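Local structure of 2-hydroxyisobutanoyl-CoA mutase large subunit (Aquincola tertiaricarbonis, 4R3U) at residues A[118-123]-A[392-397]; A[182-187]-A[555-560]; A[157-162]-A[509-514]; A[526-531]-A[541-546]; A[187-192]-A[545-550]. The protein works with a small cobalamin-binding subunit to interconvert 2-hydroxyisobutyryl-CoA and (3S)-3-hydroxybutyryl-CoA. All coordinates share one frame; numbering follows the deposited sequence.

Contact 1: residues A[118-123]-A[392-397]; sequences IAQGQT and AMKMAL
Gln120 lies against two residues of helix 390-405, Lys394 and Leu397. Its CG sits beside the backbone N, anti to the carbonyl carbon (chi1 -63°). The chain then bends at chi2 (-39°), which brings CD back beside Lys394. Gln120 CG and Lys394 CG are 3.7 Å apart. Gln120 OE1 also approaches Lys394 CG, again at 3.7 Å. The lysine therefore offers its aliphatic part here, while its NZ forms a salt bridge with Glu485 of the second subunit. Leu397 carries the other half of the contact and forks toward the loop. Leu397 CD1 meets Gln120 CB at 3.7 Å. Leu397 CD2 meets Gln122 CB at 3.9 Å. Beyond CG the Gln122 chain is extended, and OE1 is bonded to Gln100 N. An alanine in place of Gln120 would keep the CB contact with Leu397 but would probably open a gap beside Lys394, leaving the lysine stem freer to turn. Between the two glutamines, Gly121 closes the last turn in a Schellman motif, with Gly121 N bonded to Ile118 O at 3.0 Å. Its positive phi (112°) would press a side chain against the preceding carbonyl O. The carbonyl O of Gln120 is bonded to Arg398 and Gln401, the next residue and the next turn after Leu397. The contact belongs to the TIM barrel. Segment 118-123 leads from helix 107-119 toward strand 125-128, Thr123 pairs with Met98 of strand 97-102, and helix 390-405 lays Met393, Ala396 and Leu397 on Gln100 of that same strand.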
# COMPACT_ATOMS: atom_id res chain seq x y z
N ILE A 118 13.50 6.48 -17.08
CA ILE A 118 14.84 6.64 -16.48
C ILE A 118 14.91 7.94 -15.65
O ILE A 118 15.35 7.91 -14.51
CB ILE A 118 15.98 6.48 -17.54
CG1 ILE A 118 16.01 4.99 -18.02
CG2 ILE A 118 17.35 6.94 -16.98
CD1 ILE A 118 16.77 4.67 -19.29
N ALA A 119 14.43 9.05 -16.20
CA ALA A 119 14.40 10.34 -15.49
C ALA A 119 13.55 10.25 -14.21
O ALA A 119 13.84 10.96 -13.26
CB ALA A 119 13.85 11.42 -16.42
N GLN A 120 12.49 9.41 -14.20
CA GLN A 120 11.61 9.17 -13.05
C GLN A 120 12.16 8.17 -12.02
O GLN A 120 11.57 8.01 -10.96
CB GLN A 120 10.18 8.81 -13.47
CG GLN A 120 9.43 9.91 -14.24
CD GLN A 120 9.64 11.34 -13.79
OE1 GLN A 120 9.67 11.69 -12.62
NE2 GLN A 120 9.77 12.20 -14.73
N GLY A 121 13.30 7.54 -12.32
CA GLY A 121 13.98 6.66 -11.37
C GLY A 121 14.01 5.19 -11.69
O GLY A 121 14.40 4.40 -10.82
N GLN A 122 13.60 4.78 -12.91
CA GLN A 122 13.70 3.38 -13.27
C GLN A 122 15.21 3.07 -13.49
O GLN A 122 15.96 3.91 -14.00
CB GLN A 122 12.85 3.05 -14.50
CG GLN A 122 13.64 2.74 -15.80
CD GLN A 122 12.75 2.15 -16.84
OE1 GLN A 122 11.76 1.42 -16.54
NE2 GLN A 122 13.08 2.44 -18.09
N THR A 123 15.63 1.87 -13.03
CA THR A 123 17.00 1.36 -12.99
C THR A 123 17.26 0.20 -13.97
O THR A 123 18.38 -0.30 -14.06
CB THR A 123 17.39 1.07 -11.52
OG1 THR A 123 16.48 0.12 -10.96
CG2 THR A 123 17.36 2.36 -10.65
N ALA A 392 0.83 7.58 -14.78
CA ALA A 392 0.51 6.27 -14.24
C ALA A 392 1.80 5.50 -13.95
O ALA A 392 1.94 4.92 -12.87
CB ALA A 392 -0.36 5.51 -15.23
N MET A 393 2.78 5.53 -14.88
CA MET A 393 4.08 4.91 -14.69
C MET A 393 4.88 5.58 -13.63
O MET A 393 5.50 4.89 -12.81
CB MET A 393 4.85 4.78 -16.02
CG MET A 393 4.30 3.68 -16.94
SD MET A 393 4.41 1.98 -16.29
CE MET A 393 2.82 1.78 -15.45
N LYS A 394 4.83 6.92 -13.56
CA LYS A 394 5.49 7.74 -12.54
C LYS A 394 4.99 7.31 -11.15
O LYS A 394 5.81 7.06 -10.27
CB LYS A 394 5.18 9.21 -12.79
CG LYS A 394 6.30 10.16 -12.36
CD LYS A 394 5.83 11.55 -11.92
CE LYS A 394 4.86 12.29 -12.80
NZ LYS A 394 4.52 13.62 -12.23
N MET A 395 3.65 7.13 -10.98
CA MET A 395 3.03 6.70 -9.72
C MET A 395 3.49 5.29 -9.33
O MET A 395 3.77 5.04 -8.14
CB MET A 395 1.51 6.81 -9.80
CG MET A 395 0.76 6.33 -8.52
SD MET A 395 1.14 7.26 -7.02
CE MET A 395 0.55 8.92 -7.47
N ALA A 396 3.63 4.39 -10.34
CA ALA A 396 4.11 3.03 -10.16
C ALA A 396 5.54 3.03 -9.67
O ALA A 396 5.87 2.24 -8.79
CB ALA A 396 3.97 2.25 -11.45
N LEU A 397 6.38 3.95 -10.16
CA LEU A 397 7.76 4.09 -9.70
C LEU A 397 7.82 4.69 -8.28
O LEU A 397 8.57 4.18 -7.46
CB LEU A 397 8.61 4.91 -10.69
CG LEU A 397 9.00 4.19 -11.97
CD1 LEU A 397 9.38 5.18 -13.07
CD2 LEU A 397 10.11 3.18 -11.72

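Contact 2: residues A[182-187]-A[555-560]; sequences SAWILL and DIVEKL
Trp184 and Ile185 of helix 183-196 pack against Ile556, Val557 and Leu560 of helix 553-564. The first is an outer helix of the TIM barrel, in the beta-alpha-beta crossover between strands 175-178 and 206-208. The second belongs to the group of helices near the C-terminus. The two segments run roughly antiparallel, at 142°, with their axes 11.2 Å apart. Large side chains fill that distance. The main bump from the 555-560 side is Ile556 CG2, anti to the backbone N. Ile556 CG2 enters the notch between Trp184 and Ile185, 3.6 Å from Trp184 CZ2 and 3.8 Å from Ile185 CD1. In return, Ile185 pushes its CD1 into the hollow between Ile556 and Val557. Ile185 CD1 reaches Val557 CG2 at 3.7 Å, and these two side chains cross at about a right angle. Ile185 and Ile556 instead slide past each other in opposite directions. One turn further on, Leu560 meets the tryptophan tip to tip, with Leu560 CD1 3.6 Å from Trp184 CZ2. The benzo end of the indole thus has Ile556 and Leu560 packed against it, and Val557 CG2 is a looser neighbour of CH2. Ile232 and Ile236 of helix 226-243 also touch the indole. All five residues are buried, and the contact between the segments is apolar. The polar corner of the indole is turned to a third helix, where Trp184 NE1 makes a weak hydrogen bond with Thr543 OG1. One face of the indole is covered from within its own helix: Ile185 CG1 lies 3.7 Å above the ring plane, over its centre.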
# COMPACT_ATOMS: atom_id res chain seq x y z
N SER A 182 9.69 -15.29 -31.41
CA SER A 182 10.66 -14.59 -32.26
C SER A 182 11.78 -13.95 -31.40
O SER A 182 12.48 -13.04 -31.86
CB SER A 182 9.97 -13.55 -33.13
OG SER A 182 9.24 -12.64 -32.32
N ALA A 183 11.96 -14.47 -30.15
CA ALA A 183 12.98 -14.01 -29.22
C ALA A 183 14.39 -14.11 -29.77
O ALA A 183 15.21 -13.22 -29.50
CB ALA A 183 12.88 -14.78 -27.91
N TRP A 184 14.69 -15.20 -30.53
CA TRP A 184 16.04 -15.42 -31.06
C TRP A 184 16.47 -14.34 -32.05
O TRP A 184 17.64 -13.94 -32.04
CB TRP A 184 16.22 -16.86 -31.57
CG TRP A 184 16.08 -17.09 -33.06
CD1 TRP A 184 17.09 -17.25 -33.96
CD2 TRP A 184 14.86 -17.28 -33.79
NE1 TRP A 184 16.58 -17.53 -35.21
CE2 TRP A 184 15.21 -17.55 -35.14
CE3 TRP A 184 13.49 -17.24 -33.44
CZ2 TRP A 184 14.24 -17.79 -36.13
CZ3 TRP A 184 12.54 -17.44 -34.44
CH2 TRP A 184 12.91 -17.73 -35.75
N ILE A 185 15.50 -13.84 -32.85
CA ILE A 185 15.69 -12.77 -33.84
C ILE A 185 16.03 -11.47 -33.10
O ILE A 185 16.99 -10.79 -33.46
CB ILE A 185 14.44 -12.67 -34.77
CG1 ILE A 185 14.37 -13.88 -35.71
CG2 ILE A 185 14.40 -11.34 -35.55
CD1 ILE A 185 13.10 -14.10 -36.28
N LEU A 186 15.29 -11.15 -32.04
CA LEU A 186 15.56 -9.96 -31.23
C LEU A 186 16.87 -10.03 -30.47
O LEU A 186 17.56 -9.02 -30.38
CB LEU A 186 14.37 -9.59 -30.35
CG LEU A 186 13.51 -8.54 -30.99
CD1 LEU A 186 12.66 -9.11 -32.07
CD2 LEU A 186 12.65 -7.92 -30.01
N LEU A 187 17.26 -11.24 -30.00
CA LEU A 187 18.55 -11.46 -29.37
C LEU A 187 19.70 -11.29 -30.40
O LEU A 187 20.74 -10.71 -30.07
CB LEU A 187 18.62 -12.85 -28.68
CG LEU A 187 19.94 -13.20 -27.97
CD1 LEU A 187 20.36 -12.15 -26.90
CD2 LEU A 187 19.91 -14.61 -27.43
N ASP A 555 11.27 -12.16 -42.94
CA ASP A 555 12.13 -12.91 -43.89
C ASP A 555 12.58 -14.24 -43.25
O ASP A 555 12.40 -15.30 -43.85
CB ASP A 555 13.39 -12.10 -44.28
CG ASP A 555 13.21 -10.86 -45.13
OD1 ASP A 555 12.31 -10.85 -45.99
OD2 ASP A 555 14.01 -9.92 -44.97
N ILE A 556 13.12 -14.14 -42.00
CA ILE A 556 13.63 -15.21 -41.16
C ILE A 556 12.52 -16.18 -40.75
O ILE A 556 12.68 -17.40 -40.97
CB ILE A 556 14.46 -14.66 -39.94
CG1 ILE A 556 15.64 -13.75 -40.44
CG2 ILE A 556 14.99 -15.79 -39.05
CD1 ILE A 556 16.23 -12.79 -39.39
N VAL A 557 11.42 -15.64 -40.18
CA VAL A 557 10.24 -16.40 -39.72
C VAL A 557 9.58 -17.20 -40.85
O VAL A 557 9.33 -18.40 -40.68
CB VAL A 557 9.24 -15.51 -38.93
CG1 VAL A 557 7.83 -16.11 -38.87
CG2 VAL A 557 9.76 -15.20 -37.52
N GLU A 558 9.30 -16.53 -42.00
CA GLU A 558 8.64 -17.17 -43.15
C GLU A 558 9.43 -18.27 -43.76
O GLU A 558 8.86 -19.32 -44.06
CB GLU A 558 8.20 -16.15 -44.20
CG GLU A 558 7.05 -15.27 -43.73
CD GLU A 558 5.82 -15.98 -43.19
OE1 GLU A 558 5.19 -16.76 -43.94
OE2 GLU A 558 5.48 -15.72 -42.01
N LYS A 559 10.76 -18.06 -43.94
CA LYS A 559 11.68 -19.05 -44.49
C LYS A 559 11.61 -20.37 -43.67
O LYS A 559 11.52 -21.45 -44.25
CB LYS A 559 13.12 -18.49 -44.51
CG LYS A 559 14.10 -19.33 -45.29
CD LYS A 559 13.85 -19.21 -46.78
CE LYS A 559 14.76 -20.08 -47.60
NZ LYS A 559 14.54 -19.85 -49.06
N LEU A 560 11.62 -20.26 -42.32
CA LEU A 560 11.58 -21.41 -41.41
C LEU A 560 10.23 -22.13 -41.34
O LEU A 560 10.22 -23.33 -41.06
CB LEU A 560 12.18 -21.10 -40.03
CG LEU A 560 13.66 -20.64 -40.00
CD1 LEU A 560 14.13 -20.42 -38.58
CD2 LEU A 560 14.59 -21.66 -40.69

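Contact 3: residues A[157-162]-A[509-514]; sequences TLADME and TRRVRA
Thr157 meets Val512 tip to tip where helix 158-164 begins. Thr157 CG2 lies anti to the carbonyl carbon and touches Val512 CG1 at 3.7 Å. The methyl group thus packs on helix 501-515, while OG1 serves as N-cap of its own helix. OG1 stands between the backbone N and the carbonyl carbon (chi1 65°) and accepts a weak bond from Asp160 N. Thr157 CG2 also lies 4.3 Å from Thr509 OG1, a loose approach. Two residues on, Ala159 CB packs against the other valine methyl, Val512 CG2, at 3.8 Å. Ala159 CB also sits at the edge of the Arg511 guanidinium, near its plane and 4.1 Å from NH2. Arg511 makes its salt bridge elsewhere, with Glu515. Asp160 completes the capping box: Thr157 N donates to Asp160 OD2 at 3.3 Å, from above the carboxylate plane. The same OD2 is bonded to Asp156 N and Gln505 NE2, and OD1 pairs with Arg508 NE. The segments cross at 126°, with their axes 10.7 Å apart. The packing between them is thus mostly methyl on methyl, with polar groups beside it. The hydroxyl of Thr509 bonds to Asp156, just before the cap. Through Asp156 and Asp160, helix 501-515 is therefore tied to residues on both sides of the N-cap Thr157, and its positive Arg508 probably helps balance the buried Asp160 carboxylate.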
# COMPACT_ATOMS: atom_id res chain seq x y z
N THR A 157 13.17 -4.81 -38.18
CA THR A 157 14.59 -4.72 -38.57
C THR A 157 15.51 -4.26 -37.40
O THR A 157 15.05 -3.72 -36.40
CB THR A 157 14.71 -3.73 -39.75
OG1 THR A 157 14.34 -2.42 -39.29
CG2 THR A 157 13.84 -4.10 -40.93
N LEU A 158 16.82 -4.47 -37.57
CA LEU A 158 17.85 -4.04 -36.62
C LEU A 158 17.84 -2.49 -36.57
O LEU A 158 18.06 -1.91 -35.49
CB LEU A 158 19.21 -4.57 -37.07
CG LEU A 158 20.50 -3.99 -36.47
CD1 LEU A 158 20.56 -4.21 -34.96
CD2 LEU A 158 21.70 -4.62 -37.15
N ALA A 159 17.52 -1.84 -37.71
CA ALA A 159 17.37 -0.40 -37.86
C ALA A 159 16.37 0.16 -36.83
O ALA A 159 16.63 1.21 -36.24
CB ALA A 159 16.90 -0.07 -39.26
N ASP A 160 15.25 -0.56 -36.58
CA ASP A 160 14.21 -0.18 -35.61
C ASP A 160 14.76 -0.28 -34.19
O ASP A 160 14.35 0.49 -33.30
CB ASP A 160 12.99 -1.10 -35.68
CG ASP A 160 12.22 -1.20 -36.98
OD1 ASP A 160 12.26 -0.23 -37.77
OD2 ASP A 160 11.50 -2.21 -37.17
N MET A 161 15.60 -1.32 -33.94
CA MET A 161 16.20 -1.50 -32.61
C MET A 161 17.20 -0.35 -32.30
O MET A 161 17.33 0.04 -31.14
CB MET A 161 16.86 -2.88 -32.46
CG MET A 161 17.25 -3.19 -31.02
SD MET A 161 17.77 -4.89 -30.74
CE MET A 161 16.13 -5.75 -30.90
N GLU A 162 17.88 0.18 -33.33
CA GLU A 162 18.81 1.29 -33.20
C GLU A 162 18.02 2.50 -32.74
O GLU A 162 18.47 3.18 -31.82
CB GLU A 162 19.53 1.56 -34.53
CG GLU A 162 20.46 0.42 -34.93
CD GLU A 162 20.98 0.41 -36.35
OE1 GLU A 162 20.44 1.13 -37.21
OE2 GLU A 162 21.92 -0.38 -36.61
N THR A 509 10.96 -0.27 -42.97
CA THR A 509 11.06 -1.69 -43.34
C THR A 509 11.32 -1.83 -44.84
O THR A 509 12.23 -2.58 -45.22
CB THR A 509 9.87 -2.51 -42.78
OG1 THR A 509 9.91 -2.44 -41.36
CG2 THR A 509 9.93 -3.98 -43.16
N ARG A 510 10.57 -1.06 -45.68
CA ARG A 510 10.68 -1.04 -47.15
C ARG A 510 12.07 -0.58 -47.60
O ARG A 510 12.62 -1.13 -48.57
CB ARG A 510 9.60 -0.13 -47.79
CG ARG A 510 8.19 -0.71 -47.81
CD ARG A 510 7.25 0.14 -48.66
NE ARG A 510 5.86 -0.29 -48.52
CZ ARG A 510 4.80 0.41 -48.95
NH1 ARG A 510 4.97 1.60 -49.52
NH2 ARG A 510 3.57 -0.07 -48.78
N ARG A 511 12.62 0.44 -46.90
CA ARG A 511 13.91 1.06 -47.13
C ARG A 511 15.02 0.06 -46.84
O ARG A 511 15.91 -0.12 -47.68
CB ARG A 511 14.06 2.31 -46.23
CG ARG A 511 15.22 3.23 -46.59
CD ARG A 511 15.70 4.08 -45.41
NE ARG A 511 15.88 3.34 -44.16
CZ ARG A 511 17.03 3.23 -43.50
NH1 ARG A 511 18.13 3.81 -43.97
NH2 ARG A 511 17.09 2.55 -42.37
N VAL A 512 14.96 -0.62 -45.67
CA VAL A 512 15.93 -1.64 -45.23
C VAL A 512 16.04 -2.74 -46.29
O VAL A 512 17.17 -3.09 -46.69
CB VAL A 512 15.61 -2.18 -43.80
CG1 VAL A 512 16.44 -3.41 -43.45
CG2 VAL A 512 15.78 -1.07 -42.74
N ARG A 513 14.89 -3.25 -46.78
CA ARG A 513 14.80 -4.26 -47.84
C ARG A 513 15.38 -3.74 -49.16
O ARG A 513 16.02 -4.51 -49.88
CB ARG A 513 13.35 -4.69 -48.07
CG ARG A 513 12.70 -5.46 -46.95
CD ARG A 513 11.26 -5.70 -47.32
NE ARG A 513 10.48 -6.38 -46.29
CZ ARG A 513 9.24 -6.04 -45.95
NH1 ARG A 513 8.66 -4.99 -46.52
NH2 ARG A 513 8.59 -6.72 -45.02
N ALA A 514 15.14 -2.45 -49.49
CA ALA A 514 15.63 -1.83 -50.74
C ALA A 514 17.17 -1.65 -50.75
O ALA A 514 17.82 -2.06 -51.71
CB ALA A 514 14.94 -0.49 -50.97

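Contact 4: residues A[526-531]-A[541-546]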
# COMPACT_ATOMS: atom_id res chain seq x y z
N ASP A 526 18.80 -19.47 -47.11
CA ASP A 526 18.94 -20.85 -47.56
C ASP A 526 19.92 -21.59 -46.65
O ASP A 526 19.77 -22.80 -46.43
CB ASP A 526 19.41 -20.92 -49.02
CG ASP A 526 18.45 -20.46 -50.09
OD1 ASP A 526 17.24 -20.30 -49.79
OD2 ASP A 526 18.89 -20.31 -51.26
N GLN A 527 20.94 -20.87 -46.13
CA GLN A 527 21.90 -21.45 -45.19
C GLN A 527 21.18 -21.70 -43.86
O GLN A 527 21.42 -22.72 -43.22
CB GLN A 527 23.09 -20.51 -44.96
CG GLN A 527 24.11 -20.42 -46.08
CD GLN A 527 24.94 -19.17 -45.93
OE1 GLN A 527 24.95 -18.29 -46.80
NE2 GLN A 527 25.64 -19.03 -44.80
N LEU A 528 20.30 -20.78 -43.45
CA LEU A 528 19.52 -20.92 -42.21
C LEU A 528 18.65 -22.20 -42.16
O LEU A 528 18.62 -22.88 -41.13
CB LEU A 528 18.72 -19.66 -41.89
CG LEU A 528 18.21 -19.54 -40.47
CD1 LEU A 528 19.34 -19.16 -39.49
CD2 LEU A 528 17.06 -18.57 -40.41
N VAL A 529 17.99 -22.53 -43.28
CA VAL A 529 17.19 -23.75 -43.44
C VAL A 529 18.09 -25.00 -43.19
O VAL A 529 17.67 -25.93 -42.49
CB VAL A 529 16.53 -23.78 -44.85
CG1 VAL A 529 16.10 -25.19 -45.25
CG2 VAL A 529 15.37 -22.80 -44.93
N ALA A 530 19.32 -24.99 -43.74
CA ALA A 530 20.29 -26.08 -43.59
C ALA A 530 20.74 -26.24 -42.12
O ALA A 530 20.91 -27.38 -41.66
CB ALA A 530 21.48 -25.84 -44.49
N VAL A 531 20.92 -25.11 -41.41
CA VAL A 531 21.30 -25.06 -40.00
C VAL A 531 20.10 -25.55 -39.18
O VAL A 531 20.30 -26.32 -38.24
CB VAL A 531 21.72 -23.63 -39.58
CG1 VAL A 531 21.91 -23.51 -38.07
CG2 VAL A 531 22.99 -23.20 -40.32
N PRO A 541 24.32 -17.86 -34.49
CA PRO A 541 25.33 -17.18 -35.33
C PRO A 541 24.86 -16.64 -36.67
O PRO A 541 25.18 -15.49 -37.01
CB PRO A 541 26.42 -18.24 -35.49
CG PRO A 541 26.28 -19.11 -34.33
CD PRO A 541 24.83 -19.17 -34.02
N LEU A 542 24.10 -17.45 -37.43
CA LEU A 542 23.59 -17.06 -38.74
C LEU A 542 22.47 -16.04 -38.70
O LEU A 542 22.39 -15.24 -39.62
CB LEU A 542 23.22 -18.30 -39.58
CG LEU A 542 23.07 -18.14 -41.08
CD1 LEU A 542 24.23 -17.39 -41.69
CD2 LEU A 542 22.95 -19.47 -41.71
N THR A 543 21.61 -16.08 -37.65
CA THR A 543 20.53 -15.10 -37.46
C THR A 543 21.18 -13.72 -37.17
O THR A 543 20.67 -12.70 -37.64
CB THR A 543 19.54 -15.53 -36.36
OG1 THR A 543 19.17 -16.89 -36.53
CG2 THR A 543 18.28 -14.67 -36.35
N ILE A 544 22.34 -13.69 -36.44
CA ILE A 544 23.12 -12.47 -36.18
C ILE A 544 23.61 -11.89 -37.54
O ILE A 544 23.43 -10.69 -37.78
CB ILE A 544 24.26 -12.62 -35.12
CG1 ILE A 544 23.71 -13.09 -33.75
CG2 ILE A 544 25.04 -11.31 -34.93
CD1 ILE A 544 24.74 -13.77 -32.84
N GLU A 545 24.13 -12.74 -38.44
CA GLU A 545 24.58 -12.30 -39.77
C GLU A 545 23.44 -11.79 -40.65
O GLU A 545 23.57 -10.77 -41.33
CB GLU A 545 25.40 -13.38 -40.47
CG GLU A 545 26.82 -13.50 -39.92
CD GLU A 545 27.60 -12.19 -39.82
OE1 GLU A 545 27.77 -11.53 -40.87
OE2 GLU A 545 27.96 -11.80 -38.69
N LEU A 546 22.29 -12.47 -40.56
CA LEU A 546 21.08 -12.12 -41.29
C LEU A 546 20.55 -10.73 -40.95
O LEU A 546 20.42 -9.90 -41.85
CB LEU A 546 20.00 -13.19 -41.07
CG LEU A 546 20.05 -14.41 -42.00
CD1 LEU A 546 19.26 -15.56 -41.40
CD2 LEU A 546 19.55 -14.06 -43.40
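Leu542 drives its CD2 into the surface of helix 518-532. Leu542 CD2 lies 3.4 Å from Gln527 CB and from Leu528 N. Val531 CG2 closes the same hollow, 4.0 Å from Leu542 CD2. The other methyl, Leu542 CD1, lies near the amide end of Gln527, 3.8 Å from Gln527 NE2. Leu528 answers from its own helix and slides past Leu542 in the opposite direction. Leu528 CD1 touches Leu542 CB at 4.0 Å and Thr543 OG1 at 3.7 Å. Leu528 CD2 meets Leu546 CD1 at 3.9 Å, one turn along. Leu542 CG is anti to the backbone N (chi1 -162°), a setting from which CD2 reaches Gln527 and Leu528. An alanine in place of Leu542 would keep CB against Leu528, but would probably open a gap between Gln527 and Val531 and let the glutamine chain move. The two helices form an antiparallel hairpin, at 166°, joined by a short linker. Leu539 of that linker touches Leu528 and Val531, and its carbonyl O is bonded to Thr543 OG1. Ile556 and Leu560 of helix 553-564 press on Leu528 as well. The centre of the contact is apolar, with the Gln527 amide at its exposed edge. The one hydroxyl of the contact, that of Thr543, has its bond to Leu539 and can present an oxygen to Leu528 without lacking a partner.

Contact 5: residues A[187-192]-A[545-550]; sequences LAMYVA and ELVKAG
Lys548 NZ has a salt bridge to Glu195, further along helix 183-196, and a second, long and weak one to Glu545, while its stem lies on Ala192. Glu545 OE2 is 3.7 Å from Lys548 NZ. The lysine chain runs extended beyond CG, and Lys548 CG packs on Ala192 CB at 3.7 Å. This is helix-on-helix packing on the outer face of the TIM barrel: helix 540-549 lies across the barrel helix 183-196 at -68°, with the segment axes 8.7 Å apart. Small residues permit this close approach. Ala188 and Ala192 stand one turn apart and both turn CB toward helix 540-549. Val547 packs against both. Its CG1 is anti to the carbonyl carbon (chi1 -56°), which leaves CG2 between the backbone N and the carbonyl carbon, resting over the turn that joins the two alanines. Val547 CG2 is 3.7 Å from Ala188 O and 4.0 Å from Ala192 CB. Met189 flanks the valine, its extended chain crossing it at a slant, with CG and CE both near Val547 CG1. Helix 540-549 ends just beyond the contact in a Schellman motif at Gly550, whose N bonds to Val547 O at 3.2 Å. Gly550 O is in turn bonded to Arg516. Other parts of the two helices meet close by, where Ile544 touches Ala188 and Val191. Apart from the lysine, the touching residues are buried. On the methionine side, Met189 CG lies 3.8 Å from both Val547 CB and Val547 CG1.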
# COMPACT_ATOMS: atom_id res chain seq x y z
N LEU A 187 17.26 -11.24 -30.00
CA LEU A 187 18.55 -11.46 -29.37
C LEU A 187 19.70 -11.29 -30.40
O LEU A 187 20.74 -10.71 -30.07
CB LEU A 187 18.62 -12.85 -28.68
CG LEU A 187 19.94 -13.20 -27.97
CD1 LEU A 187 20.36 -12.15 -26.90
CD2 LEU A 187 19.91 -14.61 -27.43
N ALA A 188 19.49 -11.76 -31.64
CA ALA A 188 20.46 -11.61 -32.72
C ALA A 188 20.65 -10.13 -33.03
O ALA A 188 21.79 -9.70 -33.23
CB ALA A 188 19.97 -12.34 -33.96
N MET A 189 19.56 -9.34 -33.01
CA MET A 189 19.56 -7.89 -33.26
C MET A 189 20.28 -7.16 -32.16
O MET A 189 21.02 -6.20 -32.45
CB MET A 189 18.14 -7.34 -33.40
CG MET A 189 17.51 -7.61 -34.73
SD MET A 189 15.81 -7.01 -34.79
CE MET A 189 15.30 -7.67 -36.38
N TYR A 190 20.06 -7.60 -30.89
CA TYR A 190 20.71 -7.00 -29.73
C TYR A 190 22.22 -7.18 -29.81
O TYR A 190 22.97 -6.21 -29.60
CB TYR A 190 20.13 -7.58 -28.43
CG TYR A 190 20.43 -6.73 -27.21
CD1 TYR A 190 19.74 -5.54 -26.97
CD2 TYR A 190 21.36 -7.14 -26.26
CE1 TYR A 190 19.98 -4.77 -25.82
CE2 TYR A 190 21.62 -6.38 -25.12
CZ TYR A 190 20.93 -5.20 -24.90
OH TYR A 190 21.18 -4.46 -23.76
N VAL A 191 22.67 -8.42 -30.15
CA VAL A 191 24.08 -8.79 -30.30
C VAL A 191 24.71 -7.98 -31.42
O VAL A 191 25.75 -7.35 -31.21
CB VAL A 191 24.29 -10.33 -30.42
CG1 VAL A 191 25.73 -10.68 -30.82
CG2 VAL A 191 23.91 -11.03 -29.13
N ALA A 192 24.05 -7.94 -32.60
CA ALA A 192 24.47 -7.16 -33.77
C ALA A 192 24.61 -5.67 -33.41
O ALA A 192 25.60 -5.06 -33.81
CB ALA A 192 23.46 -7.33 -34.89
N GLU A 545 24.13 -12.74 -38.44
CA GLU A 545 24.58 -12.30 -39.77
C GLU A 545 23.44 -11.79 -40.65
O GLU A 545 23.57 -10.77 -41.33
CB GLU A 545 25.40 -13.38 -40.47
CG GLU A 545 26.82 -13.50 -39.92
CD GLU A 545 27.60 -12.19 -39.82
OE1 GLU A 545 27.77 -11.53 -40.87
OE2 GLU A 545 27.96 -11.80 -38.69
N LEU A 546 22.29 -12.47 -40.56
CA LEU A 546 21.08 -12.12 -41.29
C LEU A 546 20.55 -10.73 -40.95
O LEU A 546 20.42 -9.90 -41.85
CB LEU A 546 20.00 -13.19 -41.07
CG LEU A 546 20.05 -14.41 -42.00
CD1 LEU A 546 19.26 -15.56 -41.40
CD2 LEU A 546 19.55 -14.06 -43.40
N VAL A 547 20.24 -10.48 -39.67
CA VAL A 547 19.76 -9.17 -39.17
C VAL A 547 20.72 -8.01 -39.56
O VAL A 547 20.26 -6.95 -40.02
CB VAL A 547 19.36 -9.17 -37.66
CG1 VAL A 547 18.30 -10.23 -37.38
CG2 VAL A 547 20.56 -9.34 -36.73
N LYS A 548 22.06 -8.27 -39.46
CA LYS A 548 23.14 -7.35 -39.85
C LYS A 548 23.02 -7.02 -41.33
O LYS A 548 23.13 -5.85 -41.72
CB LYS A 548 24.52 -7.97 -39.58
CG LYS A 548 25.05 -7.71 -38.19
CD LYS A 548 26.23 -8.59 -37.86
CE LYS A 548 27.04 -8.04 -36.71
NZ LYS A 548 28.27 -8.85 -36.46
N ALA A 549 22.78 -8.07 -42.16
CA ALA A 549 22.69 -7.97 -43.61
C ALA A 549 21.44 -7.22 -44.13
O ALA A 549 21.37 -6.89 -45.32
CB ALA A 549 22.82 -9.35 -44.23
N GLY A 550 20.51 -6.94 -43.24
CA GLY A 550 19.27 -6.24 -43.56
C GLY A 550 18.03 -7.11 -43.64
O GLY A 550 16.99 -6.66 -44.14

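Contacts 2, 3, 4 and 5 form one patch, with neighbouring centres 10 to 14 Å apart; only contacts 3 and 4, at 18 Å, do not touch. Helix 183-196 serves contacts 2 and 5, helix 540-549 contacts 4 and 5. Lys559 NZ and Asp526 OD1, 2.8 Å apart, form a salt bridge between contacts 2 and 4. Val512 CG1 and Gly550 O, 3.4 Å apart, join contacts 3 and 5. Contact 1 stands alone, its centre 30 Å or more from the others. Its Gln122 side chain is about 9 Å from bound 3-hydroxybutanoyl-CoA, and its Leu397 side chain about 4 Å from that of substrate-binding Met98. In contact 2 the Trp184 side chain is about 7 Å from that of substrate-binding Val208.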